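L-lactate dehydrogenase (Trichomonas vaginalis, PDB 4UUL) reduces pyruvate to L-lactate with NADH as a lactate dehydrogenase, within a family whose usual activity is NAD-dependent malate dehydrogenation. Local coordinates at residues P148-N160 with S243-W255. The protein carries 1 engineered substitution. Residues are numbered along the deposited sequence; the frame is centred on the assembly and turned at random.
Sequences PENFSSLSMLDQN and SPTKAAIQHMKAW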
loop_
_atom_site.group_PDB
_atom_site.type_symbol
_atom_site.label_atom_id
_atom_site.label_comp_id
_atom_site.label_asym_id
_atom_site.label_seq_id
_atom_site.Cartn_x
_atom_site.Cartn_y
_atom_site.Cartn_z
ATOM N N PRO B 148 -14.008 25.162 -11.894
ATOM C CA PRO B 148 -13.256 24.136 -12.633
ATOM C C PRO B 148 -11.932 23.713 -11.996
ATOM O O PRO B 148 -11.556 22.538 -12.071
ATOM C CB PRO B 148 -13.089 24.776 -14.027
ATOM C CG PRO B 148 -14.293 25.695 -14.154
ATOM C CD PRO B 148 -14.481 26.275 -12.754
ATOM N N GLU B 149 -11.250 24.638 -11.340
ATOM C CA GLU B 149 -9.986 24.357 -10.690
ATOM C C GLU B 149 -10.095 23.321 -9.562
ATOM O O GLU B 149 -9.094 22.786 -9.104
ATOM C CB GLU B 149 -9.428 25.684 -10.159
ATOM C CG GLU B 149 -8.973 26.687 -11.242
ATOM C CD GLU B 149 -10.099 27.236 -12.159
ATOM O OE1 GLU B 149 -11.221 27.563 -11.674
ATOM O OE2 GLU B 149 -9.822 27.315 -13.384
ATOM N N ASN B 150 -11.311 23.064 -9.093
ATOM C CA ASN B 150 -11.509 22.081 -8.050
ATOM C C ASN B 150 -11.560 20.622 -8.528
ATOM O O ASN B 150 -11.632 19.732 -7.684
ATOM C CB ASN B 150 -12.800 22.359 -7.268
ATOM C CG ASN B 150 -12.792 23.698 -6.515
ATOM O OD1 ASN B 150 -13.385 24.665 -6.969
ATOM N ND2 ASN B 150 -12.123 23.743 -5.379
ATOM N N PHE B 151 -11.525 20.396 -9.842
ATOM C CA PHE B 151 -11.814 19.059 -10.394
ATOM C C PHE B 151 -10.772 18.574 -11.361
ATOM O O PHE B 151 -10.304 19.312 -12.221
ATOM C CB PHE B 151 -13.153 19.094 -11.164
ATOM C CG PHE B 151 -14.342 19.303 -10.261
ATOM C CD1 PHE B 151 -14.972 18.234 -9.658
ATOM C CD2 PHE B 151 -14.806 20.571 -9.986
ATOM C CE1 PHE B 151 -16.031 18.423 -8.791
ATOM C CE2 PHE B 151 -15.888 20.786 -9.098
ATOM C CZ PHE B 151 -16.497 19.702 -8.517
ATOM N N SER B 152 -10.485 17.278 -11.289
ATOM C CA SER B 152 -9.683 16.619 -12.305
ATOM C C SER B 152 -10.021 15.127 -12.315
ATOM O O SER B 152 -10.657 14.652 -11.381
ATOM C CB SER B 152 -8.189 16.879 -12.107
ATOM O OG SER B 152 -7.715 16.304 -10.926
ATOM N N SER B 153 -9.559 14.441 -13.350
ATOM C CA SER B 153 -9.760 13.022 -13.485
ATOM C C SER B 153 -8.444 12.317 -13.760
ATOM O O SER B 153 -7.458 12.915 -14.184
ATOM C CB SER B 153 -10.783 12.689 -14.565
ATOM O OG SER B 153 -10.365 13.029 -15.881
ATOM N N LEU B 154 -8.383 11.033 -13.390
ATOM C CA LEU B 154 -7.154 10.274 -13.373
ATOM C C LEU B 154 -6.823 9.604 -14.704
ATOM O O LEU B 154 -7.463 8.621 -15.051
ATOM C CB LEU B 154 -7.246 9.191 -12.272
ATOM C CG LEU B 154 -5.963 8.432 -12.025
ATOM C CD1 LEU B 154 -4.874 9.337 -11.503
ATOM C CD2 LEU B 154 -6.169 7.305 -11.068
ATOM N N SER B 155 -5.758 10.037 -15.344
ATOM C CA SER B 155 -5.220 9.380 -16.540
ATOM C C SER B 155 -3.787 8.854 -16.290
ATOM O O SER B 155 -3.245 8.186 -17.163
ATOM C CB SER B 155 -5.333 10.293 -17.763
ATOM O OG SER B 155 -4.715 11.480 -17.489
ATOM N N MET B 156 -3.272 8.999 -15.063
ATOM C CA MET B 156 -1.883 8.554 -14.840
ATOM C C MET B 156 -1.661 7.037 -14.837
ATOM O O MET B 156 -0.546 6.604 -15.063
ATOM C CB MET B 156 -1.302 9.136 -13.538
ATOM C CG MET B 156 -0.702 10.516 -13.750
ATOM S SD MET B 156 0.662 10.598 -14.904
ATOM C CE MET B 156 1.773 9.427 -14.122
ATOM N N LEU B 157 -2.689 6.233 -14.578
ATOM C CA LEU B 157 -2.512 4.805 -14.706
ATOM C C LEU B 157 -2.134 4.450 -16.131
ATOM O O LEU B 157 -1.222 3.632 -16.360
ATOM C CB LEU B 157 -3.747 4.025 -14.278
ATOM C CG LEU B 157 -3.735 2.513 -14.409
ATOM C CD1 LEU B 157 -2.529 1.879 -13.683
ATOM C CD2 LEU B 157 -5.031 1.927 -13.955
ATOM N N ASP B 158 -2.843 5.022 -17.090
ATOM C CA ASP B 158 -2.537 4.739 -18.477
ATOM C C ASP B 158 -1.173 5.274 -18.899
ATOM O O ASP B 158 -0.433 4.616 -19.646
ATOM C CB ASP B 158 -3.616 5.333 -19.359
ATOM C CG ASP B 158 -4.968 4.978 -18.860
ATOM O OD1 ASP B 158 -5.514 5.662 -17.913
ATOM O OD2 ASP B 158 -5.482 4.011 -19.448
ATOM N N GLN B 159 -0.810 6.444 -18.379
ATOM C CA GLN B 159 0.516 6.961 -18.648
ATOM C C GLN B 159 1.597 6.023 -18.109
ATOM O O GLN B 159 2.568 5.724 -18.796
ATOM C CB GLN B 159 0.701 8.379 -18.076
ATOM C CG GLN B 159 2.102 8.875 -18.313
ATOM C CD GLN B 159 2.322 10.325 -17.949
ATOM O OE1 GLN B 159 1.575 11.177 -18.425
ATOM N NE2 GLN B 159 3.380 10.633 -17.238
ATOM N N ASN B 160 1.446 5.575 -16.873
ATOM C CA ASN B 160 2.410 4.678 -16.252
ATOM C C ASN B 160 2.510 3.380 -17.039
ATOM O O ASN B 160 3.629 2.876 -17.258
ATOM C CB ASN B 160 2.101 4.451 -14.768
ATOM C CG ASN B 160 2.427 5.660 -13.935
ATOM O OD1 ASN B 160 3.279 6.476 -14.290
ATOM N ND2 ASN B 160 1.793 5.756 -12.793
ATOM N N SER B 243 -2.128 -0.607 -8.584
ATOM C CA SER B 243 -1.652 0.288 -9.636
ATOM C C SER B 243 -2.503 1.560 -9.805
ATOM O O SER B 243 -1.927 2.636 -9.923
ATOM C CB SER B 243 -1.341 -0.445 -10.952
ATOM O OG SER B 243 -2.486 -1.086 -11.426
ATOM N N PRO B 244 -3.852 1.465 -9.801
ATOM C CA PRO B 244 -4.604 2.746 -9.815
ATOM C C PRO B 244 -4.380 3.544 -8.548
ATOM O O PRO B 244 -4.380 4.767 -8.609
ATOM C CB PRO B 244 -6.059 2.317 -9.996
ATOM C CG PRO B 244 -6.107 0.871 -9.638
ATOM C CD PRO B 244 -4.749 0.314 -9.994
ATOM N N THR B 245 -4.159 2.879 -7.414
ATOM C CA THR B 245 -3.916 3.608 -6.180
ATOM C C THR B 245 -2.615 4.398 -6.284
ATOM O O THR B 245 -2.540 5.569 -5.903
ATOM C CB THR B 245 -3.867 2.657 -4.979
ATOM O OG1 THR B 245 -5.141 2.025 -4.782
ATOM C CG2 THR B 245 -3.525 3.403 -3.719
ATOM N N LYS B 246 -1.563 3.756 -6.804
ATOM C CA LYS B 246 -0.260 4.383 -6.988
ATOM C C LYS B 246 -0.440 5.640 -7.861
ATOM O O LYS B 246 0.071 6.709 -7.566
ATOM C CB LYS B 246 0.719 3.388 -7.573
ATOM C CG LYS B 246 2.160 3.893 -7.719
ATOM C CD LYS B 246 2.461 4.678 -8.961
ATOM C CE LYS B 246 3.918 5.149 -8.948
ATOM N NZ LYS B 246 4.289 5.829 -10.207
ATOM N N ALA B 247 -1.138 5.499 -8.989
ATOM C CA ALA B 247 -1.370 6.612 -9.889
ATOM C C ALA B 247 -2.197 7.723 -9.225
ATOM O O ALA B 247 -1.940 8.896 -9.451
ATOM C CB ALA B 247 -2.096 6.117 -11.142
ATOM N N ALA B 248 -3.209 7.343 -8.439
ATOM C CA ALA B 248 -4.048 8.308 -7.762
ATOM C C ALA B 248 -3.279 9.178 -6.782
ATOM O O ALA B 248 -3.431 10.406 -6.747
ATOM C CB ALA B 248 -5.222 7.648 -7.100
ATOM N N ILE B 249 -2.505 8.544 -5.934
ATOM C CA ILE B 249 -1.653 9.274 -5.000
ATOM C C ILE B 249 -0.685 10.163 -5.742
ATOM O O ILE B 249 -0.526 11.332 -5.393
ATOM C CB ILE B 249 -0.928 8.324 -4.041
ATOM C CG1 ILE B 249 -1.978 7.688 -3.108
ATOM C CG2 ILE B 249 0.180 9.039 -3.227
ATOM C CD1 ILE B 249 -1.435 6.583 -2.289
ATOM N N GLN B 250 -0.061 9.621 -6.779
ATOM C CA GLN B 250 0.893 10.367 -7.587
ATOM C C GLN B 250 0.254 11.653 -8.171
ATOM O O GLN B 250 0.795 12.758 -8.083
ATOM C CB GLN B 250 1.381 9.470 -8.716
ATOM C CG GLN B 250 2.379 10.123 -9.649
ATOM C CD GLN B 250 3.028 9.131 -10.566
ATOM O OE1 GLN B 250 2.517 8.008 -10.783
ATOM N NE2 GLN B 250 4.153 9.512 -11.129
ATOM N N HIS B 251 -0.949 11.521 -8.706
ATOM C CA HIS B 251 -1.669 12.662 -9.249
ATOM C C HIS B 251 -2.001 13.649 -8.157
ATOM O O HIS B 251 -1.736 14.851 -8.289
ATOM C CB HIS B 251 -2.955 12.141 -9.922
ATOM C CG HIS B 251 -3.861 13.187 -10.497
ATOM N ND1 HIS B 251 -4.358 13.132 -11.779
ATOM C CD2 HIS B 251 -4.471 14.263 -9.913
ATOM C CE1 HIS B 251 -5.182 14.128 -11.977
ATOM N NE2 HIS B 251 -5.290 14.827 -10.859
ATOM N N MET B 252 -2.601 13.181 -7.060
ATOM C CA MET B 252 -2.991 14.102 -6.000
ATOM C C MET B 252 -1.775 14.810 -5.386
ATOM O O MET B 252 -1.846 16.006 -5.108
ATOM C CB MET B 252 -3.814 13.400 -4.939
ATOM C CG MET B 252 -4.428 14.377 -3.917
ATOM S SD MET B 252 -5.732 15.421 -4.584
ATOM C CE MET B 252 -7.125 14.266 -4.485
ATOM N N LYS B 253 -0.682 14.093 -5.156
ATOM C CA LYS B 253 0.486 14.716 -4.573
ATOM C C LYS B 253 1.050 15.806 -5.485
ATOM O O LYS B 253 1.437 16.889 -5.017
ATOM C CB LYS B 253 1.527 13.624 -4.274
ATOM C CG LYS B 253 2.681 14.113 -3.404
ATOM C CD LYS B 253 3.660 13.005 -3.136
ATOM C CE LYS B 253 4.750 13.449 -2.196
ATOM N NZ LYS B 253 5.524 12.255 -1.754
ATOM N N ALA B 254 1.076 15.534 -6.788
ATOM C CA ALA B 254 1.498 16.543 -7.752
ATOM C C ALA B 254 0.539 17.755 -7.731
ATOM O O ALA B 254 0.988 18.898 -7.762
ATOM C CB ALA B 254 1.526 15.971 -9.132
ATOM N N TRP B 255 -0.755 17.493 -7.691
ATOM C CA TRP B 255 -1.768 18.548 -7.664
ATOM C C TRP B 255 -1.638 19.426 -6.435
ATOM O O TRP B 255 -1.859 20.642 -6.479
ATOM C CB TRP B 255 -3.161 17.920 -7.744
ATOM C CG TRP B 255 -4.264 18.834 -8.098
ATOM C CD1 TRP B 255 -4.194 20.137 -8.497
ATOM C CD2 TRP B 255 -5.652 18.471 -8.123
ATOM N NE1 TRP B 255 -5.473 20.602 -8.749
ATOM C CE2 TRP B 255 -6.369 19.596 -8.568
ATOM C CE3 TRP B 255 -6.346 17.294 -7.824
ATOM C CZ2 TRP B 255 -7.748 19.570 -8.729
ATOM C CZ3 TRP B 255 -7.723 17.261 -7.971
ATOM C CH2 TRP B 255 -8.412 18.404 -8.432
HETATM O O HOH W 1 -6.829 22.417 -10.705
HETATM O O HOH W 2 -3.878 11.682 -14.066
HETATM O O HOH W 3 0.109 3.425 -11.947
HETATM O O HOH W 4 5.310 7.276 -12.571
#
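Ser-243 meets Leu-157 through its CB and OG, which touch the CD1 branch. Its carbonyl receives a water that in turn accepts from Asn-160 ND2. The ring of Pro-244 lies beside Leu-157 and points the same way, with CB 4.1 Å from Leu-157 CD2. Lys-246 bends at chi2, which brings NZ to Gln-250 OE1 at 2.9 Å. NZ also bonds to Cys-59 O of the second subunit. The CA atoms of Ala-247 and Leu-157 are the nearest pair, with Ala-247 CB 3.5 Å from Leu-157 N and against Met-156 CB. Ala-248 CB packs on Leu-154 CD2 and also on Ile-128. Leu-154 and Ile-128 both contact NADH in other structures of this protein. Strand 151-153 is the edge strand of the parallel Rossmann sheet, beside strand 124-127. Helix 156-170 follows it, and the helix holding 243-255 packs against both. Gln-250 OE1 takes a second, nearly straight bond from Asn-160 ND2 (3.1 Å, 176°), on the opposite face of its plane from Lys-246 NZ. The two amide planes are 23° apart, and a water joins Asn-160 OD1 to Gln-250 NE2. Met-156 CE touches the Gln-250 amide. The CB of His-251 touches Leu-154 CD1, and its ring reaches the strand with CG anti to the backbone N (178°). NE2 and Ser-152 OG share a 2.8 Å hydrogen bond near the ring plane, while ND1 is linked through a water to Ser-155 N. Ser-152 OG stands over one face of Trp-255, 3.1 Å from CZ3, and its CB makes a CH-pi contact. A water accepts from Trp-255 NE1 and donates to Glu-149 O.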